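Local coordinates for aerobactin synthase IucA (Klebsiella pneumoniae subsp. pneumoniae, PDB 5JM8), which binds ATP and magnesium and, as an NIS synthetase, probably uses the nucleotide to join citrate to a modified lysine in making the siderophore aerobactin, at residues Cys18-Leu23 / Phe65-Arg70; Leu40-Gly45 / Leu50-Ala55. One frame throughout, in Å; residues are numbered along the deposited sequence.

Interaction 1 (Cys18-Leu23 / Phe65-Arg70)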
ATOM      1  N   CYS A  18     -31.892 -23.148  -7.858  1.00 26.95           N
ATOM      2  CA  CYS A  18     -31.288 -23.318  -9.177  1.00 25.76           C
ATOM      3  C   CYS A  18     -31.935 -24.475  -9.917  1.00 24.24           C
ATOM      4  O   CYS A  18     -32.301 -24.349 -11.083  1.00 27.21           O
ATOM      5  CB  CYS A  18     -29.785 -23.562  -9.052  1.00 24.94           C
ATOM      6  SG  CYS A  18     -28.842 -22.150  -8.437  1.00 24.85           S
ATOM      7  N   PHE A  19     -32.063 -25.605  -9.229  1.00 22.44           N
ATOM      8  CA  PHE A  19     -32.725 -26.777  -9.784  1.00 20.68           C
ATOM      9  C   PHE A  19     -34.145 -26.423 -10.204  1.00 22.75           C
ATOM     10  O   PHE A  19     -34.571 -26.734 -11.316  1.00 24.81           O
ATOM     11  CB  PHE A  19     -32.730 -27.918  -8.759  1.00 21.05           C
ATOM     12  CG  PHE A  19     -33.472 -29.146  -9.210  1.00 22.79           C
ATOM     13  CD1 PHE A  19     -34.835 -29.271  -8.990  1.00 24.98           C
ATOM     14  CD2 PHE A  19     -32.804 -30.179  -9.846  1.00 23.69           C
ATOM     15  CE1 PHE A  19     -35.517 -30.399  -9.402  1.00 26.04           C
ATOM     16  CE2 PHE A  19     -33.482 -31.312 -10.260  1.00 23.31           C
ATOM     17  CZ  PHE A  19     -34.839 -31.422 -10.038  1.00 27.09           C
ATOM     18  N   LEU A  20     -34.860 -25.746  -9.314  1.00 23.73           N
ATOM     19  CA  LEU A  20     -36.272 -25.450  -9.526  1.00 24.76           C
ATOM     20  C   LEU A  20     -36.496 -24.355 -10.570  1.00 27.36           C
ATOM     21  O   LEU A  20     -37.331 -24.512 -11.457  1.00 35.18           O
ATOM     22  CB  LEU A  20     -36.927 -25.050  -8.202  1.00 22.09           C
ATOM     23  CG  LEU A  20     -36.941 -26.140  -7.124  1.00 21.64           C
ATOM     24  CD1 LEU A  20     -37.446 -25.589  -5.800  1.00 22.72           C
ATOM     25  CD2 LEU A  20     -37.784 -27.331  -7.555  1.00 22.56           C
ATOM     26  N   ASN A  21     -35.756 -23.253 -10.472  1.00 21.51           N
ATOM     27  CA  ASN A  21     -35.898 -22.157 -11.435  1.00 20.47           C
ATOM     28  C   ASN A  21     -35.498 -22.597 -12.836  1.00 20.73           C
ATOM     29  O   ASN A  21     -36.115 -22.195 -13.824  1.00 21.07           O
ATOM     30  CB  ASN A  21     -35.056 -20.949 -11.020  1.00 21.12           C
ATOM     31  CG  ASN A  21     -35.640 -20.208  -9.834  1.00 25.07           C
ATOM     32  OD1 ASN A  21     -36.627 -20.642  -9.239  1.00 29.86           O
ATOM     33  ND2 ASN A  21     -35.023 -19.088  -9.474  1.00 22.93           N
ATOM     34  N   SER A  22     -34.456 -23.416 -12.914  1.00 20.33           N
ATOM     35  CA  SER A  22     -34.032 -23.987 -14.184  1.00 24.41           C
ATOM     36  C   SER A  22     -35.175 -24.802 -14.789  1.00 28.27           C
ATOM     37  O   SER A  22     -35.463 -24.697 -15.981  1.00 31.64           O
ATOM     38  CB  SER A  22     -32.789 -24.859 -13.997  1.00 28.84           C
ATOM     39  OG  SER A  22     -32.297 -25.311 -15.243  1.00 35.25           O
ATOM     40  N   LEU A  23     -35.831 -25.600 -13.952  1.00 28.45           N
ATOM     41  CA  LEU A  23     -36.959 -26.421 -14.384  1.00 25.15           C
ATOM     42  C   LEU A  23     -38.160 -25.573 -14.813  1.00 27.87           C
ATOM     43  O   LEU A  23     -38.748 -25.810 -15.867  1.00 31.26           O
ATOM     44  CB  LEU A  23     -37.374 -27.376 -13.261  1.00 23.28           C
ATOM     45  CG  LEU A  23     -38.588 -28.275 -13.522  1.00 27.19           C
ATOM     46  CD1 LEU A  23     -38.315 -29.254 -14.653  1.00 28.99           C
ATOM     47  CD2 LEU A  23     -38.980 -29.015 -12.254  1.00 24.55           C
ATOM     48  N   PHE A  65     -38.242 -19.144  -3.655  1.00 19.74           N
ATOM     49  CA  PHE A  65     -39.193 -19.977  -2.928  1.00 21.09           C
ATOM     50  C   PHE A  65     -38.861 -20.021  -1.440  1.00 26.54           C
ATOM     51  O   PHE A  65     -37.692 -20.032  -1.048  1.00 27.19           O
ATOM     52  CB  PHE A  65     -39.208 -21.406  -3.487  1.00 22.18           C
ATOM     53  CG  PHE A  65     -39.721 -21.515  -4.898  1.00 21.23           C
ATOM     54  CD1 PHE A  65     -40.485 -20.508  -5.467  1.00 25.18           C
ATOM     55  CD2 PHE A  65     -39.439 -22.639  -5.656  1.00 24.46           C
ATOM     56  CE1 PHE A  65     -40.949 -20.620  -6.766  1.00 21.64           C
ATOM     57  CE2 PHE A  65     -39.901 -22.756  -6.952  1.00 22.52           C
ATOM     58  CZ  PHE A  65     -40.656 -21.746  -7.508  1.00 21.89           C
ATOM     59  N   GLU A  66     -39.906 -20.046  -0.617  1.00 32.30           N
ATOM     60  CA  GLU A  66     -39.767 -20.272   0.814  1.00 35.12           C
ATOM     61  C   GLU A  66     -39.934 -21.763   1.096  1.00 36.42           C
ATOM     62  O   GLU A  66     -40.903 -22.379   0.658  1.00 41.18           O
ATOM     63  CB  GLU A  66     -40.793 -19.448   1.595  1.00 38.92           C
ATOM     64  CG  GLU A  66     -40.744 -19.655   3.100  1.00 46.98           C
ATOM     65  CD  GLU A  66     -41.691 -18.735   3.849  1.00 56.33           C
ATOM     66  OE1 GLU A  66     -42.261 -17.818   3.218  1.00 59.98           O
ATOM     67  OE2 GLU A  66     -41.867 -18.930   5.071  1.00 60.61           O
ATOM     68  N   PHE A  67     -38.978 -22.333   1.823  1.00 35.57           N
ATOM     69  CA  PHE A  67     -38.944 -23.771   2.071  1.00 34.84           C
ATOM     70  C   PHE A  67     -39.290 -24.071   3.527  1.00 36.99           C
ATOM     71  O   PHE A  67     -39.214 -23.182   4.376  1.00 36.81           O
ATOM     72  CB  PHE A  67     -37.563 -24.320   1.705  1.00 33.55           C
ATOM     73  CG  PHE A  67     -37.242 -24.203   0.241  1.00 34.20           C
ATOM     74  CD1 PHE A  67     -37.747 -25.118  -0.670  1.00 35.40           C
ATOM     75  CD2 PHE A  67     -36.445 -23.171  -0.227  1.00 31.83           C
ATOM     76  CE1 PHE A  67     -37.456 -25.011  -2.017  1.00 32.64           C
ATOM     77  CE2 PHE A  67     -36.151 -23.059  -1.572  1.00 29.50           C
ATOM     78  CZ  PHE A  67     -36.656 -23.980  -2.468  1.00 29.52           C
ATOM     79  N   PRO A  68     -39.670 -25.326   3.830  1.00 40.10           N
ATOM     80  CA  PRO A  68     -39.746 -26.510   2.961  1.00 42.53           C
ATOM     81  C   PRO A  68     -40.907 -26.503   1.971  1.00 44.60           C
ATOM     82  O   PRO A  68     -41.891 -25.781   2.149  1.00 46.63           O
ATOM     83  CB  PRO A  68     -39.914 -27.659   3.961  1.00 42.44           C
ATOM     84  CG  PRO A  68     -40.590 -27.042   5.123  1.00 42.16           C
ATOM     85  CD  PRO A  68     -40.033 -25.652   5.220  1.00 41.19           C
ATOM     86  N   ALA A  69     -40.778 -27.322   0.933  1.00 40.80           N
ATOM     87  CA  ALA A  69     -41.863 -27.543  -0.010  1.00 39.20           C
ATOM     88  C   ALA A  69     -42.956 -28.365   0.664  1.00 40.30           C
ATOM     89  O   ALA A  69     -42.834 -28.738   1.830  1.00 44.49           O
ATOM     90  CB  ALA A  69     -41.353 -28.245  -1.256  1.00 35.11           C
ATOM     91  N   ARG A  70     -44.021 -28.646  -0.077  1.00 38.01           N
ATOM     92  CA  ARG A  70     -45.167 -29.356   0.466  1.00 37.53           C
ATOM     93  C   ARG A  70     -45.721 -30.304  -0.588  1.00 38.33           C
ATOM     94  O   ARG A  70     -46.062 -29.883  -1.692  1.00 39.06           O
ATOM     95  CB  ARG A  70     -46.237 -28.357   0.926  1.00 38.15           C
ATOM     96  CG  ARG A  70     -47.522 -28.971   1.464  1.00 42.96           C
ATOM     97  CD  ARG A  70     -47.264 -29.883   2.648  1.00 48.16           C
ATOM     98  NE  ARG A  70     -46.551 -29.213   3.736  1.00 50.60           N
ATOM     99  CZ  ARG A  70     -47.135 -28.629   4.778  1.00 51.46           C
ATOM    100  NH1 ARG A  70     -48.458 -28.620   4.894  1.00 48.17           N
ATOM    101  NH2 ARG A  70     -46.393 -28.050   5.713  1.00 54.43           N
TER

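Interaction 2 (Leu40-Gly45 / Leu50-Ala55)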
ATOM      1  N   LEU A  40     -46.470 -21.644  -6.013  1.00 37.07           N
ATOM      2  CA  LEU A  40     -46.196 -22.205  -7.329  1.00 34.40           C
ATOM      3  C   LEU A  40     -46.343 -23.721  -7.274  1.00 34.32           C
ATOM      4  O   LEU A  40     -45.805 -24.376  -6.380  1.00 35.36           O
ATOM      5  CB  LEU A  40     -44.797 -21.812  -7.808  1.00 30.20           C
ATOM      6  CG  LEU A  40     -44.480 -22.179  -9.260  1.00 27.16           C
ATOM      7  CD1 LEU A  40     -43.666 -21.078  -9.923  1.00 28.36           C
ATOM      8  CD2 LEU A  40     -43.744 -23.507  -9.331  1.00 25.55           C
ATOM      9  N   ILE A  41     -47.075 -24.268  -8.239  1.00 32.25           N
ATOM     10  CA  ILE A  41     -47.421 -25.681  -8.235  1.00 32.70           C
ATOM     11  C   ILE A  41     -46.775 -26.420  -9.401  1.00 34.17           C
ATOM     12  O   ILE A  41     -46.849 -25.978 -10.549  1.00 36.42           O
ATOM     13  CB  ILE A  41     -48.955 -25.870  -8.285  1.00 33.67           C
ATOM     14  CG1 ILE A  41     -49.595 -25.253  -7.038  1.00 34.76           C
ATOM     15  CG2 ILE A  41     -49.320 -27.351  -8.383  1.00 32.84           C
ATOM     16  CD1 ILE A  41     -51.099 -25.115  -7.115  1.00 35.27           C
ATOM     17  N   ILE A  42     -46.142 -27.545  -9.086  1.00 32.09           N
ATOM     18  CA  ILE A  42     -45.591 -28.445 -10.093  1.00 29.34           C
ATOM     19  C   ILE A  42     -46.291 -29.796  -9.973  1.00 33.52           C
ATOM     20  O   ILE A  42     -45.980 -30.574  -9.073  1.00 28.98           O
ATOM     21  CB  ILE A  42     -44.073 -28.630  -9.935  1.00 27.02           C
ATOM     22  CG1 ILE A  42     -43.362 -27.275 -10.024  1.00 27.36           C
ATOM     23  CG2 ILE A  42     -43.550 -29.591 -11.001  1.00 27.30           C
ATOM     24  CD1 ILE A  42     -41.880 -27.318  -9.713  1.00 26.54           C
ATOM     25  N   PRO A  43     -47.249 -30.074 -10.873  1.00 36.33           N
ATOM     26  CA  PRO A  43     -48.012 -31.323 -10.769  1.00 39.14           C
ATOM     27  C   PRO A  43     -47.143 -32.564 -10.930  1.00 38.93           C
ATOM     28  O   PRO A  43     -46.236 -32.568 -11.760  1.00 35.96           O
ATOM     29  CB  PRO A  43     -49.019 -31.220 -11.920  1.00 42.36           C
ATOM     30  CG  PRO A  43     -49.098 -29.772 -12.241  1.00 41.51           C
ATOM     31  CD  PRO A  43     -47.735 -29.231 -11.979  1.00 39.10           C
ATOM     32  N   LEU A  44     -47.426 -33.599 -10.143  1.00 39.15           N
ATOM     33  CA  LEU A  44     -46.709 -34.867 -10.234  1.00 39.97           C
ATOM     34  C   LEU A  44     -47.579 -35.948 -10.872  1.00 43.14           C
ATOM     35  O   LEU A  44     -47.135 -37.080 -11.069  1.00 44.07           O
ATOM     36  CB  LEU A  44     -46.249 -35.325  -8.847  1.00 37.23           C
ATOM     37  CG  LEU A  44     -45.216 -34.448  -8.135  1.00 33.45           C
ATOM     38  CD1 LEU A  44     -44.990 -34.949  -6.717  1.00 30.08           C
ATOM     39  CD2 LEU A  44     -43.904 -34.419  -8.906  1.00 38.10           C
ATOM     40  N   GLY A  45     -48.821 -35.597 -11.193  1.00 50.95           N
ATOM     41  CA  GLY A  45     -49.761 -36.549 -11.754  1.00 56.37           C
ATOM     42  C   GLY A  45     -50.291 -37.498 -10.694  1.00 58.01           C
ATOM     43  O   GLY A  45     -49.758 -37.557  -9.586  1.00 58.83           O
ATOM     44  N   LEU A  50     -46.547 -30.681  -6.042  1.00 36.49           N
ATOM     45  CA  LEU A  50     -45.655 -29.994  -5.114  1.00 32.07           C
ATOM     46  C   LEU A  50     -46.024 -28.521  -5.035  1.00 30.79           C
ATOM     47  O   LEU A  50     -46.131 -27.852  -6.058  1.00 29.84           O
ATOM     48  CB  LEU A  50     -44.198 -30.153  -5.549  1.00 28.69           C
ATOM     49  CG  LEU A  50     -43.630 -31.571  -5.437  1.00 30.54           C
ATOM     50  CD1 LEU A  50     -42.308 -31.686  -6.179  1.00 29.95           C
ATOM     51  CD2 LEU A  50     -43.460 -31.976  -3.976  1.00 31.88           C
ATOM     52  N   HIS A  51     -46.213 -28.029  -3.814  1.00 31.95           N
ATOM     53  CA  HIS A  51     -46.585 -26.636  -3.585  1.00 30.45           C
ATOM     54  C   HIS A  51     -45.452 -25.820  -2.969  1.00 30.73           C
ATOM     55  O   HIS A  51     -45.066 -26.051  -1.824  1.00 31.73           O
ATOM     56  CB  HIS A  51     -47.808 -26.568  -2.675  1.00 29.38           C
ATOM     57  CG  HIS A  51     -49.085 -26.980  -3.339  1.00 33.34           C
ATOM     58  ND1 HIS A  51     -50.206 -26.184  -3.329  1.00 33.51           N
ATOM     59  CD2 HIS A  51     -49.414 -28.093  -4.040  1.00 33.57           C
ATOM     60  CE1 HIS A  51     -51.178 -26.789  -3.988  1.00 33.48           C
ATOM     61  NE2 HIS A  51     -50.726 -27.947  -4.430  1.00 34.48           N
ATOM     62  N   PHE A  52     -44.940 -24.858  -3.733  1.00 30.01           N
ATOM     63  CA  PHE A  52     -43.844 -24.001  -3.285  1.00 29.28           C
ATOM     64  C   PHE A  52     -44.330 -22.604  -2.912  1.00 32.37           C
ATOM     65  O   PHE A  52     -44.875 -21.884  -3.749  1.00 35.37           O
ATOM     66  CB  PHE A  52     -42.774 -23.890  -4.376  1.00 28.40           C
ATOM     67  CG  PHE A  52     -42.118 -25.198  -4.718  1.00 30.00           C
ATOM     68  CD1 PHE A  52     -41.058 -25.672  -3.964  1.00 29.02           C
ATOM     69  CD2 PHE A  52     -42.559 -25.950  -5.793  1.00 32.38           C
ATOM     70  CE1 PHE A  52     -40.450 -26.874  -4.277  1.00 29.94           C
ATOM     71  CE2 PHE A  52     -41.953 -27.154  -6.109  1.00 34.11           C
ATOM     72  CZ  PHE A  52     -40.899 -27.615  -5.350  1.00 31.89           C
ATOM     73  N   ARG A  53     -44.121 -22.219  -1.656  1.00 33.95           N
ATOM     74  CA  ARG A  53     -44.426 -20.865  -1.214  1.00 35.14           C
ATOM     75  C   ARG A  53     -43.511 -19.885  -1.935  1.00 37.42           C
ATOM     76  O   ARG A  53     -42.289 -20.013  -1.874  1.00 38.47           O
ATOM     77  CB  ARG A  53     -44.260 -20.732   0.300  1.00 34.87           C
ATOM     78  CG  ARG A  53     -45.180 -21.625   1.111  1.00 36.15           C
ATOM     79  CD  ARG A  53     -44.879 -21.519   2.597  1.00 40.86           C
ATOM     80  NE  ARG A  53     -45.101 -20.167   3.103  1.00 45.12           N
ATOM     81  CZ  ARG A  53     -44.804 -19.767   4.336  1.00 46.33           C
ATOM     82  NH1 ARG A  53     -44.264 -20.613   5.204  1.00 45.02           N
ATOM     83  NH2 ARG A  53     -45.045 -18.515   4.699  1.00 47.47           N
ATOM     84  N   VAL A  54     -44.107 -18.914  -2.620  1.00 34.65           N
ATOM     85  CA  VAL A  54     -43.347 -17.946  -3.404  1.00 31.07           C
ATOM     86  C   VAL A  54     -43.133 -16.642  -2.638  1.00 28.34           C
ATOM     87  O   VAL A  54     -44.087 -15.927  -2.331  1.00 29.74           O
ATOM     88  CB  VAL A  54     -44.057 -17.635  -4.734  1.00 30.87           C
ATOM     89  CG1 VAL A  54     -43.244 -16.652  -5.560  1.00 29.77           C
ATOM     90  CG2 VAL A  54     -44.296 -18.917  -5.521  1.00 30.41           C
ATOM     91  N   ALA A  55     -41.871 -16.342  -2.339  1.00 25.74           N
ATOM     92  CA  ALA A  55     -41.509 -15.096  -1.672  1.00 23.40           C
ATOM     93  C   ALA A  55     -41.312 -13.981  -2.695  1.00 24.44           C
ATOM     94  O   ALA A  55     -41.671 -12.828  -2.446  1.00 29.73           O
ATOM     95  CB  ALA A  55     -40.249 -15.285  -0.842  1.00 20.47           C
TER

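Interaction 1 (Cys18-Leu23 / Phe65-Arg70)
F65, whose ring meets L20, has its N hydrogen-bonded to OE1 of Q17, one turn before L20 on the helix. The NE2 end of that glutamine bonds N21 OD1, and N21 ND2 in turn reaches the carbonyl oxygen of H63. Two amide side chains thus tie helix 14-26 to strand 64-72 and the residue just before it. No hydrogen bond passes directly between 18-23 and 65-70.

The apolar part rests on L20. Its CG sits anti to the carbonyl carbon (chi1 -63°), and the extended second torsion carries CD1 outward into the angle between two phenylalanines. There the methyl lies 3.6 Å from F65 CD2 and 3.8 Å from F67 CZ. It meets both rings at the edge, near their planes, and covers the face of neither. Nearer the helix, L20 CB comes within 4.0 Å of F65 CE2, so the ring edge follows the side chain down towards its root. F67 reaches back from the opposite direction at a corner of the chain, where a cis peptide joins it to P68. F52 of the adjoining strand also packs on both L20 and F67. Between 18-23 and 65-70 the direct contact is therefore dispersion, mostly at L20 CD1, a non-directional apolar meeting beside which run the directional amide bonds of Q17 and N21.

Interaction 2 (Leu40-Gly45 / Leu50-Ala55)
I41 lays its CG1-CD1 branch on the H51 ring. CB and CG2 lie towards the backbone of the partner strand, with CG2 4.0 Å from L50 O. CG1, turned anti to the carbonyl carbon (chi1 -62°), stands over the centre of the H51 imidazole, 3.8 Å from the centroid and 10° off the ring normal: a CH-pi contact. At the tip, CD1 slides past the centre to H51 CE1, 3.5 Å away. The ring is also gripped through ND1, hydrogen-bonded to Q39 OE1.

These two residues form the non-hydrogen-bonded pair of an antiparallel hairpin. L40 and F52 exchange backbone bonds on one side of them, with L40 N to F52 O at 2.8 Å; I42 and L50 do so on the other. The opposite face, bearing L40, I42, L50 and F52, is apolar: I42 CD1 meets F52 CE2 at 3.6 Å. Past I42, toward the turn, L44 and G45 form a classic beta bulge, where L44 CD1 rests 3.9 Å from L50 CG. H51 thus joins a CH-pi contact with I41 to a hydrogen bond with Q39, while L50 and F52 on the other face pack against L85 of helix 82-96.

Strands 49-54 and 64-72 are antiparallel neighbours in the same five-stranded sheet, so interactions 1 and 2, whose centres lie about 8 Å apart, share a seam. F52 belongs to both neighbourhoods: its CE1 sits 3.6 Å from L20 CD1 and 3.4 Å from A69 CB, and its ring meets that of F65 with the planes about 20° apart. Polar links run alongside, a probable hydrogen bond from H51 N to R70 O at 2.8 Å and a salt bridge between R53 NH1 and E66 OE2 at 2.9 Å. Neither contact contains residues of the ATP pocket, which lie between 145 and 489 in the chain, or the magnesium ligands Q429, N430 and D447.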